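Local coordinates for protein methyltransferase (Geobacter sulfurreducens PCA, PDB 3C3P) that probably transfers a methyl group from S-adenosyl-L-methionine to a hydroxyl oxygen of its acceptor, as family O-methyltransferases do, at residues Gly45-Leu50 with Thr195-Gly200; Trp72-Ala77 with Ile127-Met132; His184-Arg189 with Gly202-Tyr207. All coordinates share one frame; numbering follows the deposited sequence.

Contact 1 (Gly45-Leu50 with Thr195-Gly200); sequences GRLLYL and TIVPVG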
ATOM      1  N   GLY A  45      -8.056   1.607   7.948  1.00 29.24           N
ATOM      2  CA  GLY A  45      -7.315   2.633   8.670  1.00 29.34           C
ATOM      3  C   GLY A  45      -5.861   2.212   8.816  1.00 29.55           C
ATOM      4  O   GLY A  45      -4.956   3.025   8.671  1.00 29.76           O
ATOM      5  N   ARG A  46      -5.651   0.932   9.099  1.00 28.55           N
ATOM      6  CA  ARG A  46      -4.273   0.403   9.266  1.00 28.76           C
ATOM      7  C   ARG A  46      -3.490   0.571   7.956  1.00 28.89           C
ATOM      8  O   ARG A  46      -2.317   0.911   7.952  1.00 28.90           O
ATOM      9  CB  ARG A  46      -4.274  -1.050   9.770  1.00 28.02           C
ATOM     10  CG  ARG A  46      -4.775  -1.194  11.205  1.00 28.20           C
ATOM     11  CD  ARG A  46      -4.730  -2.633  11.724  1.00 28.22           C
ATOM     12  NE  ARG A  46      -3.390  -3.219  11.737  1.00 27.42           N
ATOM     13  CZ  ARG A  46      -2.527  -3.049  12.730  1.00 29.12           C
ATOM     14  NH1 ARG A  46      -2.848  -2.302  13.766  1.00 28.17           N
ATOM     15  NH2 ARG A  46      -1.332  -3.594  12.685  1.00 30.13           N
ATOM     16  N   LEU A  47      -4.175   0.406   6.836  1.00 28.62           N
ATOM     17  CA  LEU A  47      -3.524   0.563   5.525  1.00 28.96           C
ATOM     18  C   LEU A  47      -3.164   2.012   5.343  1.00 29.23           C
ATOM     19  O   LEU A  47      -2.091   2.320   4.839  1.00 29.62           O
ATOM     20  CB  LEU A  47      -4.393   0.113   4.367  1.00 29.41           C
ATOM     21  CG  LEU A  47      -3.742   0.277   2.986  1.00 30.52           C
ATOM     22  CD1 LEU A  47      -2.484  -0.577   2.859  1.00 31.14           C
ATOM     23  CD2 LEU A  47      -4.779  -0.028   1.891  1.00 31.81           C
ATOM     24  N   LEU A  48      -4.053   2.901   5.771  1.00 28.98           N
ATOM     25  CA  LEU A  48      -3.803   4.347   5.655  1.00 30.38           C
ATOM     26  C   LEU A  48      -2.552   4.716   6.433  1.00 29.33           C
ATOM     27  O   LEU A  48      -1.687   5.446   5.976  1.00 28.68           O
ATOM     28  CB  LEU A  48      -4.956   5.185   6.198  1.00 29.91           C
ATOM     29  CG  LEU A  48      -6.307   5.123   5.456  1.00 31.66           C
ATOM     30  CD1 LEU A  48      -7.319   6.136   6.045  1.00 31.66           C
ATOM     31  CD2 LEU A  48      -6.153   5.388   3.996  1.00 30.60           C
ATOM     32  N   TYR A  49      -2.514   4.230   7.654  1.00 29.09           N
ATOM     33  CA  TYR A  49      -1.347   4.450   8.530  1.00 28.32           C
ATOM     34  C   TYR A  49      -0.047   3.984   7.880  1.00 27.60           C
ATOM     35  O   TYR A  49       0.929   4.710   7.835  1.00 26.60           O
ATOM     36  CB  TYR A  49      -1.518   3.738   9.877  1.00 28.51           C
ATOM     37  CG  TYR A  49      -0.305   3.904  10.810  1.00 29.33           C
ATOM     38  CD1 TYR A  49      -0.198   4.987  11.679  1.00 29.94           C
ATOM     39  CD2 TYR A  49       0.736   2.982  10.785  1.00 29.93           C
ATOM     40  CE1 TYR A  49       0.915   5.130  12.527  1.00 29.92           C
ATOM     41  CE2 TYR A  49       1.852   3.120  11.605  1.00 29.91           C
ATOM     42  CZ  TYR A  49       1.938   4.201  12.472  1.00 29.84           C
ATOM     43  OH  TYR A  49       3.054   4.309  13.278  1.00 29.84           O
ATOM     44  N   LEU A  50      -0.062   2.763   7.363  1.00 27.17           N
ATOM     45  CA  LEU A  50       1.134   2.183   6.766  1.00 28.87           C
ATOM     46  C   LEU A  50       1.579   2.970   5.545  1.00 27.73           C
ATOM     47  O   LEU A  50       2.767   3.271   5.383  1.00 28.35           O
ATOM     48  CB  LEU A  50       0.973   0.677   6.477  1.00 29.58           C
ATOM     49  CG  LEU A  50       2.296   0.010   6.038  1.00 31.70           C
ATOM     50  CD1 LEU A  50       2.483  -1.414   6.618  1.00 32.52           C
ATOM     51  CD2 LEU A  50       2.426   0.071   4.485  1.00 32.98           C
ATOM     52  N   THR A 195      -3.736   1.566  -8.694  1.00 29.60           N
ATOM     53  CA  THR A 195      -4.127   0.209  -8.380  1.00 28.41           C
ATOM     54  C   THR A 195      -5.223   0.292  -7.331  1.00 27.45           C
ATOM     55  O   THR A 195      -5.327   1.278  -6.603  1.00 29.45           O
ATOM     56  CB  THR A 195      -2.967  -0.667  -7.902  1.00 28.84           C
ATOM     57  OG1 THR A 195      -3.342  -2.052  -8.067  1.00 29.02           O
ATOM     58  CG2 THR A 195      -2.562  -0.341  -6.406  1.00 27.17           C
ATOM     59  N   ILE A 196      -6.042  -0.746  -7.273  1.00 26.56           N
ATOM     60  CA  ILE A 196      -7.121  -0.837  -6.305  1.00 27.02           C
ATOM     61  C   ILE A 196      -6.868  -2.053  -5.413  1.00 28.45           C
ATOM     62  O   ILE A 196      -6.719  -3.164  -5.899  1.00 30.15           O
ATOM     63  CB  ILE A 196      -8.531  -0.965  -6.955  1.00 28.07           C
ATOM     64  CG1 ILE A 196      -8.853   0.225  -7.843  1.00 28.32           C
ATOM     65  CG2 ILE A 196      -9.659  -1.118  -5.886  1.00 26.91           C
ATOM     66  CD1 ILE A 196     -10.083   0.013  -8.765  1.00 28.51           C
ATOM     67  N   VAL A 197      -6.756  -1.792  -4.123  1.00 29.11           N
ATOM     68  CA  VAL A 197      -6.556  -2.890  -3.186  0.50 29.58           C
ATOM     69  C   VAL A 197      -7.941  -3.212  -2.591  1.00 29.46           C
ATOM     70  O   VAL A 197      -8.705  -2.363  -2.122  1.00 29.72           O
ATOM     71  CB  VAL A 197      -5.433  -2.665  -2.145  0.50 30.27           C
ATOM     72  CG1 VAL A 197      -4.067  -2.490  -2.873  0.50 29.00           C
ATOM     73  CG2 VAL A 197      -5.738  -1.500  -1.225  0.50 30.02           C
ATOM     74  N   PRO A 198      -8.286  -4.475  -2.644  1.00 31.64           N
ATOM     75  CA  PRO A 198      -9.625  -4.741  -2.156  1.00 33.94           C
ATOM     76  C   PRO A 198      -9.797  -4.948  -0.648  1.00 34.84           C
ATOM     77  O   PRO A 198     -10.321  -5.985  -0.223  1.00 37.53           O
ATOM     78  CB  PRO A 198     -10.022  -5.986  -2.945  1.00 34.32           C
ATOM     79  CG  PRO A 198      -8.818  -6.643  -3.212  1.00 34.18           C
ATOM     80  CD  PRO A 198      -7.723  -5.625  -3.357  1.00 33.29           C
ATOM     81  N   VAL A 199      -9.308  -3.962   0.102  1.00 32.81           N
ATOM     82  CA  VAL A 199      -9.437  -3.934   1.577  0.50 33.08           C
ATOM     83  C   VAL A 199     -10.696  -3.130   1.886  1.00 32.63           C
ATOM     84  O   VAL A 199     -10.974  -2.126   1.269  1.00 31.19           O
ATOM     85  CB  VAL A 199      -8.218  -3.315   2.316  0.50 33.00           C
ATOM     86  CG1 VAL A 199      -8.000  -1.873   1.934  0.50 33.41           C
ATOM     87  CG2 VAL A 199      -8.412  -3.410   3.828  0.50 31.56           C
ATOM     88  N   GLY A 200     -11.482  -3.601   2.835  1.00 31.99           N
ATOM     89  CA  GLY A 200     -12.728  -2.913   3.192  1.00 31.92           C
ATOM     90  C   GLY A 200     -13.703  -2.802   2.017  1.00 30.11           C
ATOM     91  O   GLY A 200     -14.104  -3.784   1.429  1.00 31.57           O
TER

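Contact 2 (Trp72-Ala77 with Ile127-Met132); sequences WWFARA and IDILFM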
ATOM      1  N   TRP A  72      -7.472  10.811  12.118  1.00 30.65           N
ATOM      2  CA  TRP A  72      -6.943  10.180  13.311  1.00 32.09           C
ATOM      3  C   TRP A  72      -5.810   9.229  12.896  1.00 31.32           C
ATOM      4  O   TRP A  72      -4.721   9.239  13.484  1.00 31.31           O
ATOM      5  CB  TRP A  72      -8.057   9.485  14.094  1.00 33.40           C
ATOM      6  CG  TRP A  72      -7.580   8.943  15.338  1.00 35.16           C
ATOM      7  CD1 TRP A  72      -7.457   9.601  16.544  1.00 37.10           C
ATOM      8  CD2 TRP A  72      -7.122   7.627  15.557  1.00 36.59           C
ATOM      9  NE1 TRP A  72      -6.955   8.750  17.494  1.00 37.50           N
ATOM     10  CE2 TRP A  72      -6.733   7.533  16.908  1.00 37.45           C
ATOM     11  CE3 TRP A  72      -6.997   6.512  14.749  1.00 36.40           C
ATOM     12  CZ2 TRP A  72      -6.242   6.358  17.457  1.00 38.06           C
ATOM     13  CZ3 TRP A  72      -6.497   5.348  15.302  1.00 37.76           C
ATOM     14  CH2 TRP A  72      -6.129   5.280  16.628  1.00 37.79           C
ATOM     15  N   TRP A  73      -6.060   8.447  11.848  1.00 30.78           N
ATOM     16  CA  TRP A  73      -5.061   7.470  11.345  1.00 30.73           C
ATOM     17  C   TRP A  73      -3.833   8.159  10.785  1.00 29.75           C
ATOM     18  O   TRP A  73      -2.690   7.781  11.058  1.00 28.28           O
ATOM     19  CB  TRP A  73      -5.654   6.515  10.294  1.00 31.25           C
ATOM     20  CG  TRP A  73      -6.642   5.555  10.877  1.00 31.42           C
ATOM     21  CD1 TRP A  73      -8.004   5.685  10.897  1.00 32.30           C
ATOM     22  CD2 TRP A  73      -6.342   4.345  11.567  1.00 30.67           C
ATOM     23  NE1 TRP A  73      -8.569   4.605  11.547  1.00 32.61           N
ATOM     24  CE2 TRP A  73      -7.570   3.780  11.984  1.00 31.84           C
ATOM     25  CE3 TRP A  73      -5.151   3.698  11.918  1.00 32.22           C
ATOM     26  CZ2 TRP A  73      -7.642   2.584  12.683  1.00 32.19           C
ATOM     27  CZ3 TRP A  73      -5.226   2.514  12.621  1.00 32.45           C
ATOM     28  CH2 TRP A  73      -6.469   1.972  13.000  1.00 32.03           C
ATOM     29  N   PHE A  74      -4.086   9.202  10.013  1.00 28.78           N
ATOM     30  CA  PHE A  74      -2.997   9.978   9.406  1.00 28.97           C
ATOM     31  C   PHE A  74      -2.156  10.767  10.434  1.00 29.48           C
ATOM     32  O   PHE A  74      -0.921  10.852  10.314  1.00 29.89           O
ATOM     33  CB  PHE A  74      -3.517  10.938   8.330  1.00 28.51           C
ATOM     34  CG  PHE A  74      -4.022  10.256   7.090  1.00 29.90           C
ATOM     35  CD1 PHE A  74      -3.156   9.477   6.320  1.00 29.54           C
ATOM     36  CD2 PHE A  74      -5.304  10.465   6.632  1.00 30.05           C
ATOM     37  CE1 PHE A  74      -3.583   8.860   5.148  1.00 29.95           C
ATOM     38  CE2 PHE A  74      -5.733   9.855   5.447  1.00 31.05           C
ATOM     39  CZ  PHE A  74      -4.868   9.059   4.710  1.00 30.35           C
ATOM     40  N   ALA A  75      -2.823  11.356  11.426  1.00 29.38           N
ATOM     41  CA  ALA A  75      -2.135  12.166  12.444  1.00 29.56           C
ATOM     42  C   ALA A  75      -1.090  11.362  13.200  1.00 30.02           C
ATOM     43  O   ALA A  75      -0.036  11.865  13.587  1.00 30.58           O
ATOM     44  CB  ALA A  75      -3.147  12.793  13.439  1.00 29.19           C
ATOM     45  N   ARG A  76      -1.422  10.106  13.393  1.00 31.12           N
ATOM     46  CA  ARG A  76      -0.578   9.162  14.132  1.00 33.24           C
ATOM     47  C   ARG A  76       0.672   8.774  13.373  1.00 32.13           C
ATOM     48  O   ARG A  76       1.640   8.309  13.959  1.00 29.51           O
ATOM     49  CB  ARG A  76      -1.352   7.863  14.431  1.00 36.17           C
ATOM     50  CG  ARG A  76      -2.617   8.043  15.264  1.00 39.43           C
ATOM     51  CD  ARG A  76      -3.048   6.744  15.962  1.00 42.20           C
ATOM     52  NE  ARG A  76      -1.910   6.177  16.699  1.00 44.47           N
ATOM     53  CZ  ARG A  76      -1.965   5.326  17.717  1.00 47.47           C
ATOM     54  NH1 ARG A  76      -3.122   4.982  18.273  1.00 48.62           N
ATOM     55  NH2 ARG A  76      -0.823   4.882  18.237  1.00 48.54           N
ATOM     56  N   ALA A  77       0.625   9.002  12.064  1.00 31.34           N
ATOM     57  CA  ALA A  77       1.698   8.611  11.129  1.00 32.08           C
ATOM     58  C   ALA A  77       2.683   9.681  10.720  1.00 33.08           C
ATOM     59  O   ALA A  77       3.648   9.388  10.018  1.00 33.54           O
ATOM     60  CB  ALA A  77       1.047   8.021   9.838  1.00 29.63           C
ATOM     61  N   ILE A 127       0.413  19.291  -1.649  1.00 29.84           N
ATOM     62  CA  ILE A 127      -0.243  18.203  -0.905  1.00 30.53           C
ATOM     63  C   ILE A 127       0.459  16.891  -1.265  1.00 30.24           C
ATOM     64  O   ILE A 127       0.590  16.549  -2.434  1.00 30.23           O
ATOM     65  CB  ILE A 127      -1.757  18.102  -1.229  1.00 30.22           C
ATOM     66  CG1 ILE A 127      -2.492  19.414  -0.865  1.00 30.48           C
ATOM     67  CG2 ILE A 127      -2.399  16.895  -0.499  1.00 30.81           C
ATOM     68  CD1 ILE A 127      -3.951  19.473  -1.367  1.00 30.81           C
ATOM     69  N   ASP A 128       0.899  16.169  -0.231  1.00 30.67           N
ATOM     70  CA  ASP A 128       1.617  14.872  -0.368  1.00 29.68           C
ATOM     71  C   ASP A 128       0.655  13.715  -0.398  1.00 28.86           C
ATOM     72  O   ASP A 128       0.892  12.727  -1.085  1.00 27.58           O
ATOM     73  CB  ASP A 128       2.663  14.705   0.737  1.00 29.76           C
ATOM     74  CG  ASP A 128       3.758  15.747   0.634  1.00 30.18           C
ATOM     75  OD1 ASP A 128       4.302  15.905  -0.483  1.00 29.68           O
ATOM     76  OD2 ASP A 128       4.062  16.411   1.646  1.00 29.20           O
ATOM     77  N   ILE A 129      -0.402  13.823   0.400  1.00 27.92           N
ATOM     78  CA  ILE A 129      -1.450  12.807   0.433  1.00 28.09           C
ATOM     79  C   ILE A 129      -2.791  13.488   0.428  1.00 27.87           C
ATOM     80  O   ILE A 129      -3.069  14.345   1.245  1.00 30.34           O
ATOM     81  CB  ILE A 129      -1.422  11.850   1.656  1.00 28.06           C
ATOM     82  CG1 ILE A 129      -0.151  11.028   1.691  1.00 29.24           C
ATOM     83  CG2 ILE A 129      -2.629  10.918   1.612  1.00 29.86           C
ATOM     84  CD1 ILE A 129      -0.107  10.032   2.803  1.00 29.36           C
ATOM     85  N   LEU A 130      -3.592  13.129  -0.549  1.00 28.99           N
ATOM     86  CA  LEU A 130      -4.947  13.648  -0.677  1.00 28.72           C
ATOM     87  C   LEU A 130      -5.903  12.475  -0.471  1.00 29.36           C
ATOM     88  O   LEU A 130      -5.937  11.491  -1.254  1.00 28.12           O
ATOM     89  CB  LEU A 130      -5.176  14.336  -2.023  1.00 29.06           C
ATOM     90  CG  LEU A 130      -6.621  14.842  -2.200  1.00 28.26           C
ATOM     91  CD1 LEU A 130      -6.944  15.907  -1.145  1.00 28.29           C
ATOM     92  CD2 LEU A 130      -6.908  15.375  -3.608  1.00 28.75           C
ATOM     93  N   PHE A 131      -6.651  12.572   0.624  1.00 29.21           N
ATOM     94  CA  PHE A 131      -7.621  11.547   0.993  1.00 30.42           C
ATOM     95  C   PHE A 131      -8.959  11.890   0.376  1.00 33.26           C
ATOM     96  O   PHE A 131      -9.366  13.057   0.351  1.00 34.25           O
ATOM     97  CB  PHE A 131      -7.758  11.416   2.508  1.00 31.18           C
ATOM     98  CG  PHE A 131      -8.757  10.372   2.941  1.00 32.00           C
ATOM     99  CD1 PHE A 131      -8.374   9.039   3.083  1.00 32.80           C
ATOM    100  CD2 PHE A 131     -10.067  10.714   3.206  1.00 32.64           C
ATOM    101  CE1 PHE A 131      -9.291   8.076   3.507  1.00 32.76           C
ATOM    102  CE2 PHE A 131     -10.997   9.740   3.621  1.00 31.84           C
ATOM    103  CZ  PHE A 131     -10.596   8.435   3.765  1.00 32.31           C
HETATM  104  N   MSE A 132      -9.630  10.861  -0.120  1.00 32.95           N
HETATM  105  CA  MSE A 132     -10.890  11.062  -0.767  1.00 36.33           C
HETATM  106  C   MSE A 132     -11.910   9.940  -0.535  1.00 35.72           C
HETATM  107  O   MSE A 132     -11.546   8.777  -0.445  1.00 34.94           O
HETATM  108  CB  MSE A 132     -10.543  11.075  -2.241  1.00 37.87           C
HETATM  109  CG  MSE A 132     -11.290  12.027  -2.951  1.00 39.37           C
HETATM  110 SE   MSE A 132     -11.102  11.608  -4.796  0.75 40.08          SE
HETATM  111  CE  MSE A 132      -9.148  11.807  -4.995  1.00 30.27           C
TER

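Contact 3 (His184-Arg189 with Gly202-Tyr207); sequences HHLSRR and GVLLGY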
ATOM      1  N   HIS A 184     -12.454   4.139 -13.390  1.00 27.36           N
ATOM      2  CA  HIS A 184     -12.321   4.120 -14.867  1.00 28.35           C
ATOM      3  C   HIS A 184     -11.582   5.323 -15.358  1.00 29.80           C
ATOM      4  O   HIS A 184     -10.822   5.246 -16.318  1.00 31.36           O
ATOM      5  CB  HIS A 184     -13.668   3.958 -15.532  1.00 28.24           C
ATOM      6  CG  HIS A 184     -14.338   2.680 -15.156  1.00 28.23           C
ATOM      7  ND1 HIS A 184     -14.387   1.589 -15.996  1.00 27.88           N
ATOM      8  CD2 HIS A 184     -14.909   2.293 -13.990  1.00 28.52           C
ATOM      9  CE1 HIS A 184     -15.026   0.610 -15.381  1.00 28.89           C
ATOM     10  NE2 HIS A 184     -15.338   1.002 -14.159  1.00 28.51           N
ATOM     11  N   HIS A 185     -11.807   6.434 -14.675  1.00 29.77           N
ATOM     12  CA  HIS A 185     -11.131   7.680 -15.016  1.00 30.48           C
ATOM     13  C   HIS A 185      -9.642   7.638 -14.687  1.00 31.49           C
ATOM     14  O   HIS A 185      -8.775   7.762 -15.543  1.00 32.71           O
ATOM     15  CB  HIS A 185     -11.723   8.839 -14.218  1.00 30.01           C
ATOM     16  CG  HIS A 185     -11.018  10.147 -14.447  1.00 30.55           C
ATOM     17  ND1 HIS A 185     -11.275  10.954 -15.541  1.00 30.71           N
ATOM     18  CD2 HIS A 185     -10.050  10.774 -13.735  1.00 30.53           C
ATOM     19  CE1 HIS A 185     -10.514  12.033 -15.476  1.00 32.31           C
ATOM     20  NE2 HIS A 185      -9.753  11.944 -14.398  1.00 30.39           N
ATOM     21  N   LEU A 186      -9.373   7.378 -13.428  1.00 32.52           N
ATOM     22  CA  LEU A 186      -7.991   7.441 -12.912  1.00 34.88           C
ATOM     23  C   LEU A 186      -7.063   6.432 -13.533  1.00 35.90           C
ATOM     24  O   LEU A 186      -5.850   6.690 -13.716  1.00 37.50           O
ATOM     25  CB  LEU A 186      -7.967   7.323 -11.378  1.00 34.19           C
ATOM     26  CG  LEU A 186      -6.641   7.713 -10.735  1.00 35.13           C
ATOM     27  CD1 LEU A 186      -6.346   9.164 -11.072  1.00 36.37           C
ATOM     28  CD2 LEU A 186      -6.695   7.465  -9.232  1.00 35.91           C
ATOM     29  N   SER A 187      -7.641   5.317 -13.930  1.00 36.54           N
ATOM     30  CA  SER A 187      -6.857   4.240 -14.530  0.50 37.52           C
ATOM     31  C   SER A 187      -6.354   4.634 -15.905  1.00 38.16           C
ATOM     32  O   SER A 187      -5.399   4.036 -16.437  1.00 39.10           O
ATOM     33  CB  SER A 187      -7.681   2.955 -14.639  0.50 37.79           C
ATOM     34  OG  SER A 187      -8.753   3.120 -15.539  0.50 39.24           O
ATOM     35  N   ARG A 188      -6.983   5.659 -16.470  1.00 38.27           N
ATOM     36  CA  ARG A 188      -6.643   6.158 -17.820  1.00 37.43           C
ATOM     37  C   ARG A 188      -5.786   7.375 -17.806  1.00 38.38           C
ATOM     38  O   ARG A 188      -5.324   7.849 -18.847  1.00 39.09           O
ATOM     39  CB  ARG A 188      -7.887   6.434 -18.624  1.00 37.03           C
ATOM     40  CG  ARG A 188      -8.460   5.204 -19.117  1.00 36.53           C
ATOM     41  CD  ARG A 188      -9.790   5.432 -19.689  1.00 35.54           C
ATOM     42  NE  ARG A 188     -10.202   4.246 -20.415  1.00 35.78           N
ATOM     43  CZ  ARG A 188     -10.721   3.177 -19.845  1.00 35.78           C
ATOM     44  NH1 ARG A 188     -10.842   3.135 -18.514  1.00 37.27           N
ATOM     45  NH2 ARG A 188     -11.079   2.160 -20.612  1.00 34.49           N
ATOM     46  N   ARG A 189      -5.553   7.864 -16.613  1.00 38.92           N
ATOM     47  CA  ARG A 189      -4.704   9.040 -16.446  1.00 39.39           C
ATOM     48  C   ARG A 189      -3.249   8.641 -16.487  1.00 39.16           C
ATOM     49  O   ARG A 189      -2.677   8.137 -15.513  1.00 38.17           O
ATOM     50  CB  ARG A 189      -5.102   9.801 -15.223  1.00 40.62           C
ATOM     51  CG  ARG A 189      -6.367  10.441 -15.633  1.00 41.66           C
ATOM     52  CD  ARG A 189      -6.769  11.512 -14.798  1.00 42.56           C
ATOM     53  NE  ARG A 189      -5.719  12.500 -14.650  1.00 42.51           N
ATOM     54  CZ  ARG A 189      -5.972  13.729 -14.259  1.00 41.12           C
ATOM     55  NH1 ARG A 189      -7.234  14.086 -14.117  1.00 41.15           N
ATOM     56  NH2 ARG A 189      -4.987  14.585 -14.088  1.00 40.80           N
ATOM     57  N   GLY A 202     -12.914  -1.261  -0.686  1.00 30.02           N
ATOM     58  CA  GLY A 202     -12.006  -1.055  -1.828  1.00 29.86           C
ATOM     59  C   GLY A 202     -11.318   0.275  -1.677  1.00 28.37           C
ATOM     60  O   GLY A 202     -11.934   1.268  -1.324  1.00 28.45           O
ATOM     61  N   VAL A 203     -10.023   0.271  -1.931  1.00 27.27           N
ATOM     62  CA  VAL A 203      -9.211   1.476  -1.819  1.00 27.69           C
ATOM     63  C   VAL A 203      -8.425   1.718  -3.113  1.00 28.43           C
ATOM     64  O   VAL A 203      -7.606   0.912  -3.520  1.00 27.95           O
ATOM     65  CB  VAL A 203      -8.224   1.410  -0.603  1.00 28.92           C
ATOM     66  CG1 VAL A 203      -7.407   2.727  -0.504  1.00 27.98           C
ATOM     67  CG2 VAL A 203      -8.978   1.131   0.727  1.00 28.59           C
ATOM     68  N   LEU A 204      -8.716   2.846  -3.750  1.00 28.53           N
ATOM     69  CA  LEU A 204      -8.050   3.238  -4.981  1.00 28.20           C
ATOM     70  C   LEU A 204      -6.828   4.065  -4.611  1.00 29.13           C
ATOM     71  O   LEU A 204      -6.911   5.036  -3.852  1.00 29.25           O
ATOM     72  CB  LEU A 204      -8.999   4.036  -5.877  1.00 29.99           C
ATOM     73  CG  LEU A 204      -8.576   4.663  -7.202  1.00 31.72           C
ATOM     74  CD1 LEU A 204      -8.052   3.653  -8.216  1.00 32.11           C
ATOM     75  CD2 LEU A 204      -9.796   5.393  -7.813  1.00 31.82           C
ATOM     76  N   LEU A 205      -5.689   3.655  -5.152  1.00 29.51           N
ATOM     77  CA  LEU A 205      -4.430   4.343  -4.904  1.00 29.72           C
ATOM     78  C   LEU A 205      -3.891   4.861  -6.218  1.00 30.24           C
ATOM     79  O   LEU A 205      -3.806   4.123  -7.219  1.00 29.93           O
ATOM     80  CB  LEU A 205      -3.415   3.382  -4.266  1.00 30.25           C
ATOM     81  CG  LEU A 205      -3.806   2.681  -2.960  1.00 30.51           C
ATOM     82  CD1 LEU A 205      -2.760   1.609  -2.524  1.00 30.69           C
ATOM     83  CD2 LEU A 205      -4.004   3.715  -1.877  1.00 29.06           C
ATOM     84  N   GLY A 206      -3.557   6.144  -6.207  1.00 29.87           N
ATOM     85  CA  GLY A 206      -2.972   6.818  -7.381  1.00 30.25           C
ATOM     86  C   GLY A 206      -1.707   7.575  -7.036  1.00 29.74           C
ATOM     87  O   GLY A 206      -1.726   8.540  -6.265  1.00 30.14           O
ATOM     88  N   TYR A 207      -0.603   7.132  -7.620  1.00 28.72           N
ATOM     89  CA  TYR A 207       0.693   7.770  -7.426  1.00 28.99           C
ATOM     90  C   TYR A 207       0.942   8.710  -8.587  1.00 29.60           C
ATOM     91  O   TYR A 207       0.892   8.307  -9.740  1.00 29.16           O
ATOM     92  CB  TYR A 207       1.796   6.721  -7.364  1.00 28.68           C
ATOM     93  CG  TYR A 207       3.193   7.245  -7.220  1.00 28.81           C
ATOM     94  CD1 TYR A 207       3.707   7.529  -5.957  1.00 29.44           C
ATOM     95  CD2 TYR A 207       4.010   7.443  -8.319  1.00 29.13           C
ATOM     96  CE1 TYR A 207       4.980   8.015  -5.807  1.00 29.32           C
ATOM     97  CE2 TYR A 207       5.269   7.913  -8.177  1.00 29.47           C
ATOM     98  CZ  TYR A 207       5.760   8.183  -6.909  1.00 29.62           C
ATOM     99  OH  TYR A 207       7.032   8.644  -6.766  1.00 30.23           O
TER

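Contact 1 (Gly45-Leu50 with Thr195-Gly200)
L47 meets V197 and V199 through a single methyl, and tracing its side chain outward shows how one branch of a leucine can join a helix to an edge strand. CB leaves helix 42-55 toward segment 195-200 but still stands clear of it. CG lies anti to the backbone N (chi1 180°), which carries the fork straight out from the helix. From there CD1 turns aside, while CD2 runs on to the valines, 3.6 Å from V197 CG2 and 3.7 Å from V199 CG1. V197 CG2 and V199 CG1 are themselves 3.9 Å apart, so CD2 completes a small triangle of methyl groups. V197 and V199 each have a second conformer, and the distances hold for the one described.

The valines come to the same side because the chain makes an inverse gamma turn centred on P198, closed by a weak bond from V199 N to V197 O (2.8 Å). V199 also touches Q43 and T44 of the helix. Nearby, R46 NH2 bonds T194 O of the second subunit. Helix 42-55 thus reaches edge strand 192-197 and the turn after it; the strand order 3-2-1-4-5-7-6, with 203-208 reversed, is the hallmark of the Rossmann-like class I methyltransferase fold.

Contact 2 (Trp72-Ala77 with Ile127-Met132)
Each of two first torsions turns its own ring into the layer between helix 69-75 and strand 127-133, F74 with CG anti to its carbonyl carbon (chi1 -69°) and F131 with CG opposite the backbone N (chi1 180°), and the rings meet there. This is the helix-on-sheet interior of a Rossmann-like fold. Helix 69-75 belongs to the beta-alpha-beta crossover from strand 59-63 to strand 83-88, and strand 127-133 flanks strand 59-63 in the parallel part of the sheet.

The ring pair is oblique, with planes at 74° and centroids 5.8 Å apart. F131 presents CD1 to the rim of the F74 ring, close to that ring's plane, and reaches CE2 at 3.6 Å and CZ at 3.9 Å. On its other flank F74 meets I129, whose CG2 comes within 4.2 Å of CE1, a looser approach. One phenyl thus spans two residues of the strand, I129 and F131, whose side chains point toward the helix while L130 between them points away. V60, which touches F74, and L48 of helix 42-55, which touches F131, extend this buried apolar layer.

The chain turns a corner at D128, and there the buried carboxylate oxygen OD2 accepts two backbone N-H groups, those of Q58 and L59.

Contact 3 (His184-Arg189 with Gly202-Tyr207)
L186 joins L204 and G206 by apolar contact alone, with no hydrogen bond passing between the two segments. Its CG stands anti to the backbone N (chi1 -166°), directing the fork from helix 181-186 onto the strand. CD2 does the touching: it lies 3.9 Å from L204 CG and 4.0 Å from L204 CD2, settling against the branch point of the other leucine. The same methyl rests 4.2 Å from G206 CA, where the absence of a side chain lets it lie against bare backbone. T194, L156 and L143 also border L186, so it is wedged between sheet and helix 139-146.

Strand 203-208 pairs antiparallel with strand 192-197 as a beta hairpin, the C-terminal element of this Rossmann-like methyltransferase fold, and helix 181-186 packs over one face of it.

Several hydrogen bonds, by contrast, shape segment 184-189 itself. A type I turn from L186 to R189 is closed by R189 N and L186 O at 3.1 Å. R188 folds back so that NH1 gives a bond of 3.0 Å to H184 O, with the oxygen near the guanidinium plane and an angle of 150° at the hydrogen. R189 NH1 makes a weak but nearly straight bond of 3.3 Å (171°) to H185 NE2, meeting the imidazole at its edge, while R189 NH2 forms a salt bridge with D191 OD2.

In the fold
All three contacts press helices onto one mixed sheet, contacts 1 and 2 on one face and contact 3 on the other, the usual Rossmann-like sandwich. Contacts 1 and 2, centres about 12 Å apart, touch directly, Y49 CD1 lying 3.8 Å from A77 CB. Contacts 1 and 3, centres about 14 Å apart, are tied by the hairpin, where T195 O and L205 N probably share a hydrogen bond. Contacts 2 and 3 have centres about 18 Å apart and nearest atoms about 7 Å. Along the chain contact 2 falls between the segments of contact 1, which interlace with those of contact 3. Contacts 1 and 3 reach the second subunit; contact 2 stays within the chain.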